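Local coordinates for protein lectin-related NK cell receptor LY49L1 (Mus musculus, PDB 3G8K) that acts as a natural killer cell receptor that probably recognises MHC class I molecules, as Ly49 receptors do, through a C-type lectin-like domain, this chain, at residues 53-65 against 112-124. The protein carries 1 engineered substitution. Sequence-based numbering, arbitrary orientation.
Sequences FLKLLVPSDSYWI and NCDKSFICICGKR. Engineered in segment 53-65: Y63 (natural residue Cys).
Strand 62-65 meets strand 118-124 in a short parallel bridge of the C-type lectin-like domain, Y63 beside I118 and W64 beside C119, the two strand axes inclined at 50°. The firm backbone bond runs from W64 N to I118 O (2.8 Å); I118 N to S62 O and I120 N to W64 O are weak, both 3.5 Å. I118 O also takes a CA-H...O contact from Y63 CA. A water donates to S62 O and weakly accepts from I118 N, linking the two backbones beside the weak direct bond.

Among the aromatic contacts, F117 turns its edge to the face of W64, planes at 81° and CD1 only 3.3 Å from W64 CZ2. F117 CB makes a CH-pi contact, so F117 spans one face of the indole, CB over the five-membered ring and CD1 toward the six-membered ring. W28 meets the W64 ring edge-to-face, and the C113-C100 and C119-C31 disulfides tie down the 112-124 side.

Apolar contacts continue toward helix 48-57. I120, extended about both side-chain torsions, carries CD1 to L54 CD2 (3.8 Å), while its CG2 touches I65 CG2 and Y63 CB. The engineered Y63 lays its ring edge along I118 CG2; its OH donates to P59 O from above the carbonyl plane.

In the indole plane, K115 O accepts a weak, bent bond from W64 NE1 (3.0 Å, 129°), and N112 O lies at the same ring's edge, 3.1 Å from W64 CH2.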
ATOM      1  N   PHE A  53       3.432   9.295  -5.738  1.00 31.34           N
ATOM      2  CA  PHE A  53       2.867   8.055  -5.261  1.00 30.63           C
ATOM      3  C   PHE A  53       3.031   7.811  -3.744  1.00 31.53           C
ATOM      4  O   PHE A  53       2.054   7.472  -3.049  1.00 30.71           O
ATOM      5  CB  PHE A  53       3.404   6.863  -6.053  1.00 32.07           C
ATOM      6  CG  PHE A  53       3.360   5.578  -5.248  1.00 35.16           C
ATOM      7  CD1 PHE A  53       2.126   4.911  -5.053  1.00 37.26           C
ATOM      8  CD2 PHE A  53       4.530   5.057  -4.647  1.00 34.29           C
ATOM      9  CE1 PHE A  53       2.043   3.747  -4.272  1.00 38.14           C
ATOM     10  CE2 PHE A  53       4.458   3.909  -3.846  1.00 39.79           C
ATOM     11  CZ  PHE A  53       3.210   3.228  -3.669  1.00 38.73           C
ATOM     12  N   LEU A  54       4.230   7.982  -3.191  1.00 30.31           N
ATOM     13  CA  LEU A  54       4.364   7.677  -1.769  1.00 29.47           C
ATOM     14  C   LEU A  54       3.485   8.570  -0.929  1.00 30.22           C
ATOM     15  O   LEU A  54       2.912   8.111   0.031  1.00 30.40           O
ATOM     16  CB  LEU A  54       5.811   7.706  -1.277  1.00 28.76           C
ATOM     17  CG  LEU A  54       6.655   6.488  -1.649  1.00 24.88           C
ATOM     18  CD1 LEU A  54       8.130   6.971  -1.797  1.00 25.32           C
ATOM     19  CD2 LEU A  54       6.459   5.419  -0.584  1.00 28.05           C
ATOM     20  N   LYS A  55       3.409   9.856  -1.261  1.00 31.62           N
ATOM     21  CA  LYS A  55       2.580  10.807  -0.497  1.00 32.09           C
ATOM     22  C   LYS A  55       1.087  10.415  -0.585  1.00 33.68           C
ATOM     23  O   LYS A  55       0.325  10.588   0.368  1.00 34.36           O
ATOM     24  CB  LYS A  55       2.718  12.203  -1.076  1.00 32.23           C
ATOM     25  CG  LYS A  55       3.938  13.015  -0.724  1.00 30.88           C
ATOM     26  CD  LYS A  55       3.979  14.073  -1.828  1.00 34.02           C
ATOM     27  CE  LYS A  55       4.878  15.284  -1.570  1.00 37.75           C
ATOM     28  NZ  LYS A  55       5.120  15.895  -2.972  1.00 37.67           N
ATOM     29  N   LEU A  56       0.696   9.906  -1.744  1.00 35.40           N
ATOM     30  CA  LEU A  56      -0.614   9.267  -1.988  1.00 36.73           C
ATOM     31  C   LEU A  56      -0.884   7.995  -1.123  1.00 37.81           C
ATOM     32  O   LEU A  56      -1.868   7.922  -0.342  1.00 37.52           O
ATOM     33  CB  LEU A  56      -0.628   8.939  -3.456  1.00 37.53           C
ATOM     34  CG  LEU A  56      -1.769   9.136  -4.432  1.00 41.58           C
ATOM     35  CD1 LEU A  56      -2.499   7.778  -4.537  1.00 44.42           C
ATOM     36  CD2 LEU A  56      -2.682  10.390  -4.092  1.00 45.45           C
ATOM     37  N   LEU A  57       0.041   7.035  -1.187  1.00 39.19           N
ATOM     38  CA  LEU A  57      -0.104   5.730  -0.565  1.00 40.43           C
ATOM     39  C   LEU A  57       0.325   5.485   0.862  1.00 40.69           C
ATOM     40  O   LEU A  57      -0.200   4.558   1.456  1.00 41.61           O
ATOM     41  CB  LEU A  57       0.584   4.683  -1.420  1.00 41.85           C
ATOM     42  CG  LEU A  57      -0.344   3.675  -2.098  1.00 47.03           C
ATOM     43  CD1 LEU A  57      -1.540   3.221  -1.138  1.00 51.17           C
ATOM     44  CD2 LEU A  57      -0.890   4.211  -3.461  1.00 47.36           C
ATOM     45  N   VAL A  58       1.303   6.218   1.420  1.00 40.70           N
ATOM     46  CA  VAL A  58       1.756   5.931   2.814  1.00 38.82           C
ATOM     47  C   VAL A  58       0.658   6.259   3.839  1.00 39.11           C
ATOM     48  O   VAL A  58      -0.023   7.255   3.648  1.00 39.04           O
ATOM     49  CB  VAL A  58       3.059   6.698   3.176  1.00 38.98           C
ATOM     50  CG1 VAL A  58       4.216   6.143   2.457  1.00 36.80           C
ATOM     51  CG2 VAL A  58       2.947   8.247   2.961  1.00 38.13           C
ATOM     52  N   PRO A  59       0.463   5.443   4.935  1.00 37.95           N
ATOM     53  CA  PRO A  59      -0.401   5.919   6.010  1.00 37.91           C
ATOM     54  C   PRO A  59       0.075   7.250   6.562  1.00 38.12           C
ATOM     55  O   PRO A  59       1.257   7.502   6.520  1.00 40.15           O
ATOM     56  CB  PRO A  59      -0.247   4.834   7.095  1.00 37.56           C
ATOM     57  CG  PRO A  59       0.101   3.639   6.388  1.00 37.64           C
ATOM     58  CD  PRO A  59       0.956   4.085   5.210  1.00 38.14           C
ATOM     59  N   SER A  60      -0.824   8.105   7.055  1.00 38.09           N
ATOM     60  CA  SER A  60      -0.461   9.470   7.494  1.00 37.24           C
ATOM     61  C   SER A  60       0.483   9.421   8.677  1.00 36.78           C
ATOM     62  O   SER A  60       0.085   8.989   9.765  1.00 38.24           O
ATOM     63  CB  SER A  60      -1.716  10.287   7.901  1.00 37.66           C
ATOM     64  OG  SER A  60      -1.346  11.473   8.592  1.00 37.94           O
ATOM     65  N   ASP A  61       1.728   9.846   8.476  1.00 34.73           N
ATOM     66  CA  ASP A  61       2.707   9.879   9.543  1.00 32.82           C
ATOM     67  C   ASP A  61       3.917  10.458   8.908  1.00 31.03           C
ATOM     68  O   ASP A  61       3.851  10.922   7.737  1.00 30.56           O
ATOM     69  CB  ASP A  61       2.968   8.490  10.222  1.00 34.35           C
ATOM     70  CG  ASP A  61       3.348   8.617  11.683  1.00 35.61           C
ATOM     71  OD1 ASP A  61       3.711   9.757  12.067  1.00 37.94           O
ATOM     72  OD2 ASP A  61       3.269   7.630  12.483  1.00 40.13           O
ATOM     73  N   SER A  62       4.996  10.491   9.693  1.00 28.47           N
ATOM     74  CA  SER A  62       6.303  11.017   9.290  1.00 26.49           C
ATOM     75  C   SER A  62       7.343   9.898   9.352  1.00 25.64           C
ATOM     76  O   SER A  62       7.384   9.125  10.298  1.00 24.64           O
ATOM     77  CB  SER A  62       6.664  12.171  10.162  1.00 26.03           C
ATOM     78  OG  SER A  62       6.017  13.288   9.611  1.00 28.95           O
ATOM     79  N   TYR A  63       8.109   9.775   8.271  1.00 22.69           N
ATOM     80  CA  TYR A  63       8.977   8.635   7.993  1.00 21.48           C
ATOM     81  C   TYR A  63      10.368   9.084   7.704  1.00 20.12           C
ATOM     82  O   TYR A  63      10.593   9.944   6.797  1.00 17.99           O
ATOM     83  CB  TYR A  63       8.478   7.819   6.751  1.00 21.56           C
ATOM     84  CG  TYR A  63       7.062   7.341   6.906  1.00 24.63           C
ATOM     85  CD1 TYR A  63       6.795   6.110   7.492  1.00 24.66           C
ATOM     86  CD2 TYR A  63       5.975   8.117   6.491  1.00 26.43           C
ATOM     87  CE1 TYR A  63       5.498   5.652   7.677  1.00 27.28           C
ATOM     88  CE2 TYR A  63       4.661   7.669   6.675  1.00 27.28           C
ATOM     89  CZ  TYR A  63       4.440   6.417   7.266  1.00 27.49           C
ATOM     90  OH  TYR A  63       3.143   5.936   7.442  1.00 27.36           O
ATOM     91  N   TRP A  64      11.332   8.472   8.355  1.00 20.11           N
ATOM     92  CA  TRP A  64      12.751   8.739   7.925  1.00 21.56           C
ATOM     93  C   TRP A  64      13.040   8.134   6.593  1.00 21.66           C
ATOM     94  O   TRP A  64      12.565   7.063   6.311  1.00 21.12           O
ATOM     95  CB  TRP A  64      13.734   8.123   8.925  1.00 20.41           C
ATOM     96  CG  TRP A  64      13.979   8.854  10.246  1.00 19.10           C
ATOM     97  CD1 TRP A  64      13.928   8.225  11.565  1.00 16.28           C
ATOM     98  CD2 TRP A  64      14.249  10.257  10.513  1.00 18.38           C
ATOM     99  NE1 TRP A  64      14.145   9.179  12.506  1.00 18.49           N
ATOM    100  CE2 TRP A  64      14.395  10.398  11.932  1.00 19.16           C
ATOM    101  CE3 TRP A  64      14.425  11.389   9.725  1.00 19.85           C
ATOM    102  CZ2 TRP A  64      14.699  11.612  12.518  1.00 23.44           C
ATOM    103  CZ3 TRP A  64      14.708  12.578  10.319  1.00 17.92           C
ATOM    104  CH2 TRP A  64      14.880  12.703  11.664  1.00 20.38           C
ATOM    105  N   ILE A  65      13.824   8.823   5.746  1.00 22.17           N
ATOM    106  CA  ILE A  65      14.174   8.314   4.439  1.00 21.79           C
ATOM    107  C   ILE A  65      15.677   8.549   4.344  1.00 21.86           C
ATOM    108  O   ILE A  65      16.273   9.208   5.219  1.00 23.14           O
ATOM    109  CB  ILE A  65      13.365   9.018   3.214  1.00 21.37           C
ATOM    110  CG1 ILE A  65      13.778  10.498   3.074  1.00 22.25           C
ATOM    111  CG2 ILE A  65      11.806   8.659   3.304  1.00 15.49           C
ATOM    112  CD1 ILE A  65      12.966  11.314   2.228  1.00 21.12           C
ATOM    113  N   ASN A 112      15.651  17.021  13.174  1.00 27.17           N
ATOM    114  CA  ASN A 112      16.653  16.518  14.052  1.00 25.61           C
ATOM    115  C   ASN A 112      16.894  15.051  13.814  1.00 25.20           C
ATOM    116  O   ASN A 112      16.011  14.237  14.092  1.00 27.52           O
ATOM    117  CB  ASN A 112      16.128  16.679  15.480  1.00 27.57           C
ATOM    118  CG  ASN A 112      17.208  16.570  16.538  1.00 26.92           C
ATOM    119  OD1 ASN A 112      18.126  15.761  16.454  1.00 25.34           O
ATOM    120  ND2 ASN A 112      17.116  17.411  17.518  1.00 27.16           N
ATOM    121  N   CYS A 113      18.116  14.692  13.458  1.00 24.90           N
ATOM    122  CA  CYS A 113      18.462  13.280  13.219  1.00 25.95           C
ATOM    123  C   CYS A 113      18.240  12.367  14.414  1.00 25.86           C
ATOM    124  O   CYS A 113      18.251  11.155  14.277  1.00 25.73           O
ATOM    125  CB  CYS A 113      19.889  13.128  12.778  1.00 26.57           C
ATOM    126  SG  CYS A 113      20.283  14.056  11.260  1.00 29.34           S
ATOM    127  N   ASP A 114      18.019  12.957  15.579  1.00 26.54           N
ATOM    128  CA  ASP A 114      17.902  12.197  16.870  1.00 25.79           C
ATOM    129  C   ASP A 114      16.475  11.931  17.224  1.00 25.55           C
ATOM    130  O   ASP A 114      16.192  11.153  18.181  1.00 27.39           O
ATOM    131  CB  ASP A 114      18.433  13.081  17.988  1.00 26.67           C
ATOM    132  CG  ASP A 114      18.415  12.372  19.338  1.00 32.44           C
ATOM    133  OD1 ASP A 114      19.210  11.380  19.425  1.00 36.78           O
ATOM    134  OD2 ASP A 114      17.587  12.761  20.260  1.00 35.64           O
ATOM    135  N   LYS A 115      15.536  12.615  16.557  1.00 23.76           N
ATOM    136  CA  LYS A 115      14.170  12.278  16.800  1.00 24.84           C
ATOM    137  C   LYS A 115      13.911  10.882  16.202  1.00 25.43           C
ATOM    138  O   LYS A 115      14.529  10.497  15.223  1.00 24.87           O
ATOM    139  CB  LYS A 115      13.181  13.319  16.210  1.00 24.48           C
ATOM    140  CG  LYS A 115      13.029  14.533  17.061  1.00 24.44           C
ATOM    141  CD  LYS A 115      12.034  15.528  16.648  1.00 23.59           C
ATOM    142  CE  LYS A 115      10.618  15.141  16.764  1.00 20.30           C
ATOM    143  NZ  LYS A 115      10.226  14.717  18.149  1.00 24.53           N
ATOM    144  N   SER A 116      12.927  10.194  16.765  1.00 26.88           N
ATOM    145  CA  SER A 116      12.460   8.842  16.447  1.00 26.53           C
ATOM    146  C   SER A 116      11.198   8.967  15.564  1.00 27.44           C
ATOM    147  O   SER A 116      10.143   9.486  16.019  1.00 28.15           O
ATOM    148  CB  SER A 116      12.129   8.114  17.788  1.00 28.10           C
ATOM    149  OG  SER A 116      13.323   7.765  18.491  1.00 28.93           O
ATOM    150  N   PHE A 117      11.341   8.570  14.273  1.00 25.33           N
ATOM    151  CA  PHE A 117      10.250   8.437  13.269  1.00 23.30           C
ATOM    152  C   PHE A 117      10.182   6.980  12.694  1.00 22.19           C
ATOM    153  O   PHE A 117      11.109   6.187  12.877  1.00 18.36           O
ATOM    154  CB  PHE A 117      10.411   9.523  12.135  1.00 23.87           C
ATOM    155  CG  PHE A 117      10.283  10.945  12.676  1.00 24.34           C
ATOM    156  CD1 PHE A 117      11.382  11.759  12.817  1.00 27.69           C
ATOM    157  CD2 PHE A 117       9.059  11.422  13.095  1.00 24.89           C
ATOM    158  CE1 PHE A 117      11.270  13.055  13.326  1.00 23.46           C
ATOM    159  CE2 PHE A 117       8.947  12.702  13.637  1.00 27.65           C
ATOM    160  CZ  PHE A 117      10.060  13.516  13.719  1.00 25.84           C
ATOM    161  N   ILE A 118       9.054   6.628  12.078  1.00 23.58           N
ATOM    162  CA  ILE A 118       8.913   5.342  11.369  1.00 23.46           C
ATOM    163  C   ILE A 118       9.996   5.257  10.289  1.00 24.27           C
ATOM    164  O   ILE A 118      10.154   6.175   9.544  1.00 24.38           O
ATOM    165  CB  ILE A 118       7.512   5.133  10.782  1.00 25.56           C
ATOM    166  CG1 ILE A 118       6.410   5.130  11.889  1.00 26.83           C
ATOM    167  CG2 ILE A 118       7.401   3.750  10.003  1.00 24.79           C
ATOM    168  CD1 ILE A 118       6.695   4.101  12.982  1.00 32.90           C
ATOM    169  N   CYS A 119      10.720   4.147  10.223  1.00 24.17           N
ATOM    170  CA  CYS A 119      11.621   3.859   9.066  1.00 25.45           C
ATOM    171  C   CYS A 119      10.857   3.324   7.865  1.00 24.67           C
ATOM    172  O   CYS A 119      10.083   2.373   7.954  1.00 24.12           O
ATOM    173  CB  CYS A 119      12.778   2.878   9.440  1.00 22.93           C
ATOM    174  SG  CYS A 119      13.315   2.915  11.182  1.00 26.37           S
ATOM    175  N   ILE A 120      11.039   3.971   6.712  1.00 25.71           N
ATOM    176  CA  ILE A 120      10.621   3.310   5.504  1.00 25.37           C
ATOM    177  C   ILE A 120      11.904   2.891   4.764  1.00 26.14           C
ATOM    178  O   ILE A 120      12.781   3.756   4.434  1.00 25.21           O
ATOM    179  CB  ILE A 120       9.639   4.115   4.657  1.00 25.99           C
ATOM    180  CG1 ILE A 120       9.276   3.367   3.385  1.00 24.12           C
ATOM    181  CG2 ILE A 120      10.202   5.502   4.277  1.00 28.75           C
ATOM    182  CD1 ILE A 120       8.237   4.158   2.557  1.00 28.21           C
ATOM    183  N   CYS A 121      12.026   1.560   4.616  1.00 25.14           N
ATOM    184  CA  CYS A 121      13.103   0.878   3.884  1.00 25.01           C
ATOM    185  C   CYS A 121      12.699   0.545   2.442  1.00 24.06           C
ATOM    186  O   CYS A 121      11.652   0.026   2.214  1.00 25.45           O
ATOM    187  CB  CYS A 121      13.417  -0.421   4.562  1.00 24.19           C
ATOM    188  SG  CYS A 121      13.731  -0.250   6.351  1.00 26.73           S
ATOM    189  N   GLY A 122      13.496   0.855   1.443  1.00 25.94           N
ATOM    190  CA  GLY A 122      13.144   0.349   0.113  1.00 24.64           C
ATOM    191  C   GLY A 122      14.073  -0.771  -0.354  1.00 24.03           C
ATOM    192  O   GLY A 122      15.217  -0.881   0.099  1.00 25.15           O
ATOM    193  N   LYS A 123      13.570  -1.590  -1.260  1.00 25.46           N
ATOM    194  CA  LYS A 123      14.292  -2.639  -1.979  1.00 26.09           C
ATOM    195  C   LYS A 123      13.662  -2.820  -3.370  1.00 25.46           C
ATOM    196  O   LYS A 123      12.487  -3.080  -3.497  1.00 24.12           O
ATOM    197  CB  LYS A 123      14.325  -3.976  -1.228  1.00 27.85           C
ATOM    198  CG  LYS A 123      15.355  -5.031  -1.819  1.00 25.24           C
ATOM    199  CD  LYS A 123      15.215  -6.368  -1.067  1.00 28.42           C
ATOM    200  CE  LYS A 123      16.097  -7.488  -1.587  1.00 32.99           C
ATOM    201  NZ  LYS A 123      15.590  -8.790  -0.996  1.00 37.12           N
ATOM    202  N   ARG A 124      14.463  -2.572  -4.418  1.00 26.29           N
ATOM    203  CA  ARG A 124      14.081  -2.876  -5.770  1.00 25.82           C
ATOM    204  C   ARG A 124      13.899  -4.357  -6.000  1.00 25.21           C
ATOM    205  O   ARG A 124      14.499  -5.203  -5.343  1.00 26.33           O
ATOM    206  CB  ARG A 124      15.098  -2.297  -6.762  1.00 26.44           C
ATOM    207  CG  ARG A 124      14.933  -0.877  -6.880  1.00 24.83           C
ATOM    208  CD  ARG A 124      15.969  -0.291  -7.809  1.00 30.20           C
ATOM    209  NE  ARG A 124      16.087  -0.919  -9.120  1.00 30.04           N
ATOM    210  CZ  ARG A 124      15.924  -0.241 -10.264  1.00 33.30           C
ATOM    211  NH1 ARG A 124      15.572   1.039 -10.206  1.00 32.86           N
ATOM    212  NH2 ARG A 124      16.092  -0.821 -11.449  1.00 28.76           N
TER
HETATM  213  O   HOH W   1       6.717   8.647  13.273  1.00 39.82           O